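Local atomic coordinates of 3-keto-5-aminohexanoate cleavage protein (Burkholderia xenovorans LB400, PDB entry 3E02), a protein that probably acts as a zinc-dependent beta-keto acid cleavage enzyme that breaks down 3-keto-5-aminohexanoate or a related beta-keto acid. Residues K7-C12 against G251-V256; T20-P25 against D134-Y139. All coordinates share one frame; numbering follows the deposited sequence.

Contact 1 (K7-C12 against G251-V256); sequences KIIITC and GGNVRV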
ATOM      1  N   LYS A   7      16.061  -4.737 -20.551  1.00 40.65           N
ATOM      2  CA  LYS A   7      15.816  -3.828 -21.655  1.00 38.17           C
ATOM      3  C   LYS A   7      14.308  -3.575 -21.661  1.00 36.57           C
ATOM      4  O   LYS A   7      13.524  -4.522 -21.546  1.00 38.19           O
ATOM      5  CB  LYS A   7      16.283  -4.444 -22.967  1.00 38.48           C
ATOM      6  CG  LYS A   7      17.769  -4.785 -23.030  1.00 37.10           C
ATOM      7  CD  LYS A   7      18.678  -3.574 -22.875  1.00 40.04           C
ATOM      8  CE  LYS A   7      20.149  -3.952 -23.060  1.00 41.25           C
ATOM      9  NZ  LYS A   7      21.027  -2.818 -22.673  1.00 44.68           N
ATOM     10  N   ILE A   8      13.916  -2.312 -21.783  1.00 34.01           N
ATOM     11  CA  ILE A   8      12.516  -1.900 -21.726  1.00 33.20           C
ATOM     12  C   ILE A   8      11.867  -2.002 -23.102  1.00 33.59           C
ATOM     13  O   ILE A   8      12.393  -1.462 -24.083  1.00 33.33           O
ATOM     14  CB  ILE A   8      12.371  -0.447 -21.199  1.00 33.16           C
ATOM     15  CG1 ILE A   8      12.873  -0.342 -19.752  1.00 33.91           C
ATOM     16  CG2 ILE A   8      10.913   0.034 -21.277  1.00 32.24           C
ATOM     17  CD1 ILE A   8      12.959   1.108 -19.231  1.00 34.32           C
ATOM     18  N   ILE A   9      10.726  -2.677 -23.167  1.00 34.24           N
ATOM     19  CA  ILE A   9       9.940  -2.736 -24.398  1.00 34.70           C
ATOM     20  C   ILE A   9       9.106  -1.462 -24.465  1.00 33.26           C
ATOM     21  O   ILE A   9       8.300  -1.196 -23.564  1.00 33.36           O
ATOM     22  CB  ILE A   9       8.966  -3.935 -24.417  1.00 34.67           C
ATOM     23  CG1 ILE A   9       9.739  -5.254 -24.328  1.00 34.67           C
ATOM     24  CG2 ILE A   9       8.080  -3.915 -25.704  1.00 33.96           C
ATOM     25  CD1 ILE A   9       8.839  -6.484 -24.229  1.00 34.71           C
ATOM     26  N   ILE A  10       9.313  -0.675 -25.519  1.00 33.64           N
ATOM     27  CA  ILE A  10       8.454   0.463 -25.837  1.00 33.56           C
ATOM     28  C   ILE A  10       7.448  -0.065 -26.863  1.00 34.69           C
ATOM     29  O   ILE A  10       7.841  -0.484 -27.964  1.00 35.12           O
ATOM     30  CB  ILE A  10       9.189   1.659 -26.479  1.00 31.96           C
ATOM     31  CG1 ILE A  10      10.227   2.252 -25.514  1.00 33.46           C
ATOM     32  CG2 ILE A  10       8.155   2.748 -26.908  1.00 33.09           C
ATOM     33  CD1 ILE A  10      11.062   3.388 -26.106  1.00 32.86           C
ATOM     34  N   THR A  11       6.175  -0.073 -26.481  1.00 34.85           N
ATOM     35  CA  THR A  11       5.092  -0.412 -27.386  1.00 34.91           C
ATOM     36  C   THR A  11       4.495   0.919 -27.845  1.00 34.70           C
ATOM     37  O   THR A  11       4.329   1.844 -27.037  1.00 34.22           O
ATOM     38  CB  THR A  11       4.012  -1.260 -26.717  1.00 34.95           C
ATOM     39  OG1 THR A  11       4.571  -2.507 -26.278  1.00 38.79           O
ATOM     40  CG2 THR A  11       2.833  -1.568 -27.699  1.00 34.87           C
ATOM     41  N   CYS A  12       4.202   1.028 -29.140  1.00 34.67           N
ATOM     42  CA  CYS A  12       3.492   2.193 -29.668  1.00 33.63           C
ATOM     43  C   CYS A  12       2.112   1.785 -30.181  1.00 34.25           C
ATOM     44  O   CYS A  12       2.014   1.008 -31.144  1.00 34.56           O
ATOM     45  CB  CYS A  12       4.250   2.864 -30.777  1.00 33.86           C
ATOM     46  SG  CYS A  12       3.366   4.330 -31.401  1.00 37.76           S
ATOM     47  N   GLY A 251      10.751  -1.182 -12.913  1.00 36.44           N
ATOM     48  CA  GLY A 251      11.300  -2.344 -13.618  1.00 36.47           C
ATOM     49  C   GLY A 251      10.373  -2.875 -14.688  1.00 36.42           C
ATOM     50  O   GLY A 251      10.578  -3.990 -15.174  1.00 36.42           O
ATOM     51  N   GLY A 252       9.376  -2.060 -15.079  1.00 34.59           N
ATOM     52  CA  GLY A 252       8.395  -2.407 -16.082  1.00 34.30           C
ATOM     53  C   GLY A 252       8.669  -1.841 -17.457  1.00 33.94           C
ATOM     54  O   GLY A 252       9.705  -1.182 -17.711  1.00 34.68           O
ATOM     55  N   ASN A 253       7.718  -2.111 -18.341  1.00 33.17           N
ATOM     56  CA  ASN A 253       7.751  -1.718 -19.738  1.00 33.74           C
ATOM     57  C   ASN A 253       6.743  -0.593 -19.993  1.00 33.75           C
ATOM     58  O   ASN A 253       5.935  -0.254 -19.114  1.00 33.05           O
ATOM     59  CB  ASN A 253       7.502  -2.953 -20.598  1.00 34.34           C
ATOM     60  CG  ASN A 253       8.540  -4.033 -20.347  1.00 37.01           C
ATOM     61  OD1 ASN A 253       9.649  -3.958 -20.865  1.00 30.76           O
ATOM     62  ND2 ASN A 253       8.190  -5.028 -19.526  1.00 32.64           N
ATOM     63  N   VAL A 254       6.800  -0.014 -21.190  1.00 32.64           N
ATOM     64  CA  VAL A 254       6.057   1.206 -21.479  1.00 34.15           C
ATOM     65  C   VAL A 254       5.283   1.138 -22.780  1.00 34.40           C
ATOM     66  O   VAL A 254       5.742   0.558 -23.766  1.00 33.17           O
ATOM     67  CB  VAL A 254       7.004   2.458 -21.502  1.00 35.63           C
ATOM     68  CG1 VAL A 254       7.798   2.580 -20.174  1.00 34.10           C
ATOM     69  CG2 VAL A 254       7.954   2.442 -22.683  1.00 36.10           C
ATOM     70  N   ARG A 255       4.090   1.723 -22.749  1.00 35.00           N
ATOM     71  CA  ARG A 255       3.254   1.888 -23.926  1.00 34.61           C
ATOM     72  C   ARG A 255       2.904   3.366 -24.079  1.00 32.78           C
ATOM     73  O   ARG A 255       2.399   3.977 -23.137  1.00 32.55           O
ATOM     74  CB  ARG A 255       1.985   1.054 -23.831  1.00 34.18           C
ATOM     75  CG  ARG A 255       0.925   1.458 -24.850  1.00 33.68           C
ATOM     76  CD  ARG A 255      -0.126   0.392 -25.036  1.00 37.44           C
ATOM     77  NE  ARG A 255      -1.374   0.992 -25.486  1.00 37.42           N
ATOM     78  CZ  ARG A 255      -2.468   0.325 -25.827  1.00 37.81           C
ATOM     79  NH1 ARG A 255      -2.485  -1.004 -25.894  1.00 37.37           N
ATOM     80  NH2 ARG A 255      -3.548   1.014 -26.147  1.00 38.47           N
ATOM     81  N   VAL A 256       3.196   3.915 -25.258  1.00 32.79           N
ATOM     82  CA  VAL A 256       2.826   5.293 -25.621  1.00 32.73           C
ATOM     83  C   VAL A 256       2.100   5.180 -26.953  1.00 33.18           C
ATOM     84  O   VAL A 256       1.878   4.061 -27.438  1.00 33.75           O
ATOM     85  CB  VAL A 256       4.045   6.262 -25.672  1.00 32.57           C
ATOM     86  CG1 VAL A 256       4.715   6.369 -24.278  1.00 32.04           C
ATOM     87  CG2 VAL A 256       5.050   5.839 -26.739  1.00 32.23           C
TER
HETATM   88  O   HOH W   1       5.289  -2.321 -23.663  1.00 22.99           O
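Ile-10 and Val-254 lie side by side and point the same way, CG1 of Ile-10 coming to 3.6 Å from CG2 of Val-254. Being bridge partners in register in a short parallel pair of strands, they send their branched side chains out on one face of the sheet; the strand axes are 20° apart. CG2 of Val-254 sits between the backbone N and the carbonyl carbon, which turns this methyl toward Ile-10. Both methyls of Val-254 also approach CG2 of Ile-8, with CG2 of Val-254 at 4.1 Å from it. Cys-12 and Val-256 continue the same face, whereas Thr-11 and Arg-255 point to the other one, where Arg-255 forms a salt bridge with Asp-260 beside the zinc site.

Asn-253 meets Ile-9 obliquely. Its CG lies beside the backbone N (chi1 -59°), which brings OD1 of Asn-253 to 2.8 Å from Ile-9 N in a nearly straight bond, the donor tilted 17° from the amide plane. A side-chain amide thus accepts at the start of the pair, and its ND2 donates to Leu-231 O on the next strand. From there the backbone takes over: Val-254 N binds Ile-9 O at 3.0 Å, Thr-11 N binds Val-254 O, and Val-256 N binds Thr-11 O. Val-254 O also accepts from a water that lies 2.7 Å from Thr-11 OG1, so a small hydroxyl suits that place.

The pair joins the first and last strands of the TIM barrel and closes its parallel sheet, with strand 48-54 beside 10-13 and strand 229-235 beside 253-256. Helix 273-286 covers Ile-8, Val-254 and Val-256, and helix 294-301 covers Ile-9 and Asn-253.

Contact 2 (T20-P25 against D134-Y139); sequences TPTMSP and DWERPY. With EDO (1,2-ethanediol), chain H; EDO (1,2-ethanediol), chain E.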
ATOM      1  N   THR A  20     -11.200  10.363 -31.927  1.00 32.56           N
ATOM      2  CA  THR A  20     -11.920  10.507 -33.191  1.00 32.34           C
ATOM      3  C   THR A  20     -11.251  11.618 -34.022  1.00 32.26           C
ATOM      4  O   THR A  20     -10.499  12.416 -33.457  1.00 32.48           O
ATOM      5  CB  THR A  20     -13.425  10.749 -32.961  1.00 32.34           C
ATOM      6  OG1 THR A  20     -13.627  12.051 -32.410  1.00 32.97           O
ATOM      7  CG2 THR A  20     -14.031   9.674 -32.019  1.00 29.38           C
ATOM      8  N   PRO A  21     -11.474  11.639 -35.362  1.00 32.49           N
ATOM      9  CA  PRO A  21     -10.809  12.630 -36.247  1.00 32.65           C
ATOM     10  C   PRO A  21     -10.912  14.105 -35.863  1.00 32.38           C
ATOM     11  O   PRO A  21      -9.954  14.867 -36.066  1.00 32.94           O
ATOM     12  CB  PRO A  21     -11.479  12.386 -37.595  1.00 32.10           C
ATOM     13  CG  PRO A  21     -11.799  10.905 -37.548  1.00 33.35           C
ATOM     14  CD  PRO A  21     -12.297  10.699 -36.159  1.00 33.93           C
ATOM     15  N   THR A  22     -12.066  14.498 -35.332  1.00 31.01           N
ATOM     16  CA  THR A  22     -12.291  15.866 -34.852  1.00 31.24           C
ATOM     17  C   THR A  22     -11.264  16.303 -33.790  1.00 31.93           C
ATOM     18  O   THR A  22     -10.893  17.474 -33.727  1.00 32.06           O
ATOM     19  CB  THR A  22     -13.715  16.015 -34.242  1.00 31.28           C
ATOM     20  OG1 THR A  22     -14.684  15.865 -35.284  1.00 31.61           O
ATOM     21  CG2 THR A  22     -13.906  17.398 -33.531  1.00 29.38           C
HETATM   22  N   MSE A  23     -10.788  15.350 -33.008  1.00 31.39           N
HETATM   23  CA  MSE A  23      -9.910  15.621 -31.865  1.00 32.07           C
HETATM   24  C   MSE A  23      -8.481  16.004 -32.203  1.00 32.71           C
HETATM   25  O   MSE A  23      -7.814  16.657 -31.401  1.00 33.02           O
HETATM   26  CB  MSE A  23      -9.915  14.430 -30.916  1.00 31.19           C
HETATM   27  CG  MSE A  23     -11.328  14.034 -30.492  1.00 31.45           C
HETATM   28 SE   MSE A  23     -11.315  12.700 -29.162  0.75 32.72          SE
HETATM   29  CE  MSE A  23     -13.210  12.568 -29.033  1.00 33.82           C
ATOM     30  N   SER A  24      -8.006  15.581 -33.373  1.00 32.80           N
ATOM     31  CA  SER A  24      -6.672  15.930 -33.823  1.00 33.27           C
ATOM     32  C   SER A  24      -6.527  15.697 -35.313  1.00 33.74           C
ATOM     33  O   SER A  24      -6.896  14.616 -35.799  1.00 34.68           O
ATOM     34  CB  SER A  24      -5.603  15.089 -33.102  1.00 33.31           C
ATOM     35  OG  SER A  24      -4.303  15.337 -33.627  1.00 34.25           O
ATOM     36  N   PRO A  25      -5.901  16.656 -36.029  1.00 34.09           N
ATOM     37  CA  PRO A  25      -5.637  16.410 -37.447  1.00 34.94           C
ATOM     38  C   PRO A  25      -4.504  15.390 -37.671  1.00 34.82           C
ATOM     39  O   PRO A  25      -4.280  14.982 -38.801  1.00 34.58           O
ATOM     40  CB  PRO A  25      -5.225  17.790 -37.967  1.00 35.29           C
ATOM     41  CG  PRO A  25      -4.632  18.482 -36.821  1.00 36.11           C
ATOM     42  CD  PRO A  25      -5.377  17.968 -35.604  1.00 35.26           C
ATOM     43  N   ASP A 134     -20.441  12.575 -39.021  1.00 32.11           N
ATOM     44  CA  ASP A 134     -21.705  12.261 -38.347  1.00 34.12           C
ATOM     45  C   ASP A 134     -21.614  11.173 -37.302  1.00 33.01           C
ATOM     46  O   ASP A 134     -22.378  11.206 -36.357  1.00 32.52           O
ATOM     47  CB  ASP A 134     -22.785  11.795 -39.346  1.00 34.58           C
ATOM     48  CG  ASP A 134     -23.270  12.882 -40.248  1.00 42.06           C
ATOM     49  OD1 ASP A 134     -22.965  14.077 -40.005  1.00 44.38           O
ATOM     50  OD2 ASP A 134     -23.981  12.524 -41.211  1.00 43.23           O
ATOM     51  N   TRP A 135     -20.728  10.202 -37.507  1.00 32.55           N
ATOM     52  CA  TRP A 135     -20.576   9.075 -36.566  1.00 32.60           C
ATOM     53  C   TRP A 135     -19.933   9.389 -35.222  1.00 32.27           C
ATOM     54  O   TRP A 135     -20.141   8.640 -34.263  1.00 32.76           O
ATOM     55  CB  TRP A 135     -19.780   7.921 -37.214  1.00 32.56           C
ATOM     56  CG  TRP A 135     -18.330   8.208 -37.432  1.00 30.41           C
ATOM     57  CD1 TRP A 135     -17.773   8.735 -38.544  1.00 32.36           C
ATOM     58  CD2 TRP A 135     -17.257   7.982 -36.510  1.00 29.29           C
ATOM     59  NE1 TRP A 135     -16.430   8.860 -38.387  1.00 31.61           N
ATOM     60  CE2 TRP A 135     -16.074   8.403 -37.147  1.00 31.29           C
ATOM     61  CE3 TRP A 135     -17.179   7.449 -35.210  1.00 31.49           C
ATOM     62  CZ2 TRP A 135     -14.826   8.322 -36.533  1.00 31.00           C
ATOM     63  CZ3 TRP A 135     -15.945   7.359 -34.598  1.00 30.70           C
ATOM     64  CH2 TRP A 135     -14.777   7.791 -35.261  1.00 31.99           C
ATOM     65  N   GLU A 136     -19.185  10.489 -35.135  1.00 32.54           N
ATOM     66  CA  GLU A 136     -18.349  10.766 -33.959  1.00 32.14           C
ATOM     67  C   GLU A 136     -19.110  11.071 -32.687  1.00 33.62           C
ATOM     68  O   GLU A 136     -18.882  10.410 -31.669  1.00 32.61           O
ATOM     69  CB  GLU A 136     -17.330  11.879 -34.246  1.00 32.38           C
ATOM     70  CG  GLU A 136     -16.397  11.601 -35.401  1.00 31.33           C
ATOM     71  CD  GLU A 136     -15.465  12.764 -35.636  1.00 31.27           C
ATOM     72  OE1 GLU A 136     -14.512  12.923 -34.867  1.00 31.62           O
ATOM     73  OE2 GLU A 136     -15.708  13.534 -36.573  1.00 31.16           O
ATOM     74  N   ARG A 137     -20.033  12.031 -32.729  1.00 34.15           N
ATOM     75  CA  ARG A 137     -20.782  12.368 -31.510  1.00 36.27           C
ATOM     76  C   ARG A 137     -21.633  11.185 -30.976  1.00 35.75           C
ATOM     77  O   ARG A 137     -21.566  10.908 -29.778  1.00 36.22           O
ATOM     78  CB  ARG A 137     -21.605  13.649 -31.650  1.00 36.01           C
ATOM     79  CG  ARG A 137     -22.007  14.222 -30.297  1.00 40.53           C
ATOM     80  CD  ARG A 137     -23.022  15.366 -30.380  1.00 41.81           C
ATOM     81  NE  ARG A 137     -22.484  16.664 -30.801  1.00 49.49           N
ATOM     82  CZ  ARG A 137     -21.675  17.444 -30.067  1.00 53.10           C
ATOM     83  NH1 ARG A 137     -21.249  17.080 -28.855  1.00 54.29           N
ATOM     84  NH2 ARG A 137     -21.264  18.616 -30.565  1.00 52.43           N
ATOM     85  N   PRO A 138     -22.418  10.503 -31.837  1.00 35.35           N
ATOM     86  CA  PRO A 138     -23.189   9.330 -31.380  1.00 35.86           C
ATOM     87  C   PRO A 138     -22.320   8.198 -30.809  1.00 34.62           C
ATOM     88  O   PRO A 138     -22.718   7.566 -29.837  1.00 34.45           O
ATOM     89  CB  PRO A 138     -23.926   8.875 -32.643  1.00 36.21           C
ATOM     90  CG  PRO A 138     -23.950  10.036 -33.515  1.00 37.57           C
ATOM     91  CD  PRO A 138     -22.718  10.803 -33.254  1.00 36.91           C
ATOM     92  N   TYR A 139     -21.144   7.983 -31.399  1.00 34.60           N
ATOM     93  CA  TYR A 139     -20.171   6.993 -30.921  1.00 35.00           C
ATOM     94  C   TYR A 139     -19.739   7.300 -29.488  1.00 34.24           C
ATOM     95  O   TYR A 139     -19.836   6.452 -28.619  1.00 34.07           O
ATOM     96  CB  TYR A 139     -18.951   6.962 -31.844  1.00 34.82           C
ATOM     97  CG  TYR A 139     -17.858   5.986 -31.471  1.00 35.45           C
ATOM     98  CD1 TYR A 139     -18.022   4.609 -31.671  1.00 36.93           C
ATOM     99  CD2 TYR A 139     -16.635   6.436 -30.965  1.00 33.85           C
ATOM    100  CE1 TYR A 139     -16.994   3.707 -31.345  1.00 38.15           C
ATOM    101  CE2 TYR A 139     -15.612   5.548 -30.644  1.00 31.78           C
ATOM    102  CZ  TYR A 139     -15.794   4.188 -30.832  1.00 37.55           C
ATOM    103  OH  TYR A 139     -14.777   3.321 -30.532  1.00 38.48           O
TER
HETATM  104  C1  EDO H 317     -20.136   3.246 -29.083  1.00 36.50           C
HETATM  105  O1  EDO H 317     -21.143   4.220 -28.774  1.00 27.48           O
HETATM  106  C2  EDO H 317     -20.473   1.839 -28.587  1.00 39.77           C
HETATM  107  O2  EDO H 317     -21.811   1.714 -28.081  1.00 45.13           O
HETATM  108  C1  EDO E 314     -21.924  18.662 -35.537  1.00 47.73           C
HETATM  109  O1  EDO E 314     -20.857  19.479 -35.990  1.00 44.53           O
HETATM  110  C2  EDO E 314     -21.840  18.545 -34.026  1.00 48.80           C
HETATM  111  O2  EDO E 314     -22.485  17.336 -33.628  1.00 51.95           O
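Thr-20 and Thr-22 grip the carboxylate of Glu-136 from different directions. The hydroxyl OG1 of Thr-20 donates to OE1 of Glu-136 at 2.8 Å, using its anti lone pair, the one facing away from OE2. On the syn side OE1 of Glu-136 takes a second hydrogen bond, from Thr-22 N, at 2.9 Å and 16° out of the carboxylate plane. OE2 of Glu-136 accepts from Thr-22 OG1 at 2.9 Å, this donor standing 31° out of the plane, and also from the backbone N of Phe-133. Four donors therefore fix the rotation of a buried carboxylate and would favour its ionised form. Glutamate has the length for this: its chain runs extended beyond CG (chi2 178°) from the helix to the loop. Thr-22 OG1 in turn accepts from Lys-132 N.

The loop 20-25 follows the first strand of the TIM barrel, and residues 136-139 lie in helix 136-142. The contact therefore joins two connections that follow barrel strands, the one after 10-13 and the one after 109-113, away from the barrel wall.

Apolar contacts lie beside the polar ones. CD of Pro-21 meets CZ2 of Trp-135 tip to tip at 3.5 Å; proline, rigid and with no backbone N-H, suits this place. The methyl CG2 of Thr-20 slides past CH2 of Trp-135 at 3.8 Å. The broad indole is also packed on one face by CG of Glu-136, 3.6 Å above its plane, and its NE1 bonds to Asn-58 O. Tyr-139 comes near CG2 of Thr-20 with its ring, and its hydroxyl is hydrogen-bonded to Ser-17 O and Leu-91 N.

In the fold
Contact 1 lies in the barrel wall and contact 2 in the excursions beyond it, on opposite sides of the chain's centre. Their centres are 29 Å apart and their nearest atoms about 12 Å, so they do not touch. Strand 10-13 leads on into the loop that carries residues 20-25, which links the two along the chain. The zinc ion is held by His-50, His-52 and Glu-259. From the metal to the nearest side-chain atoms it is about 4 Å for Arg-255 and about 10 Å for Tyr-139. Contact 1 thus reaches the metal site through Arg-255; contact 2 stays a shell or more away, Tyr-139 about 8 Å from the side chain of His-52.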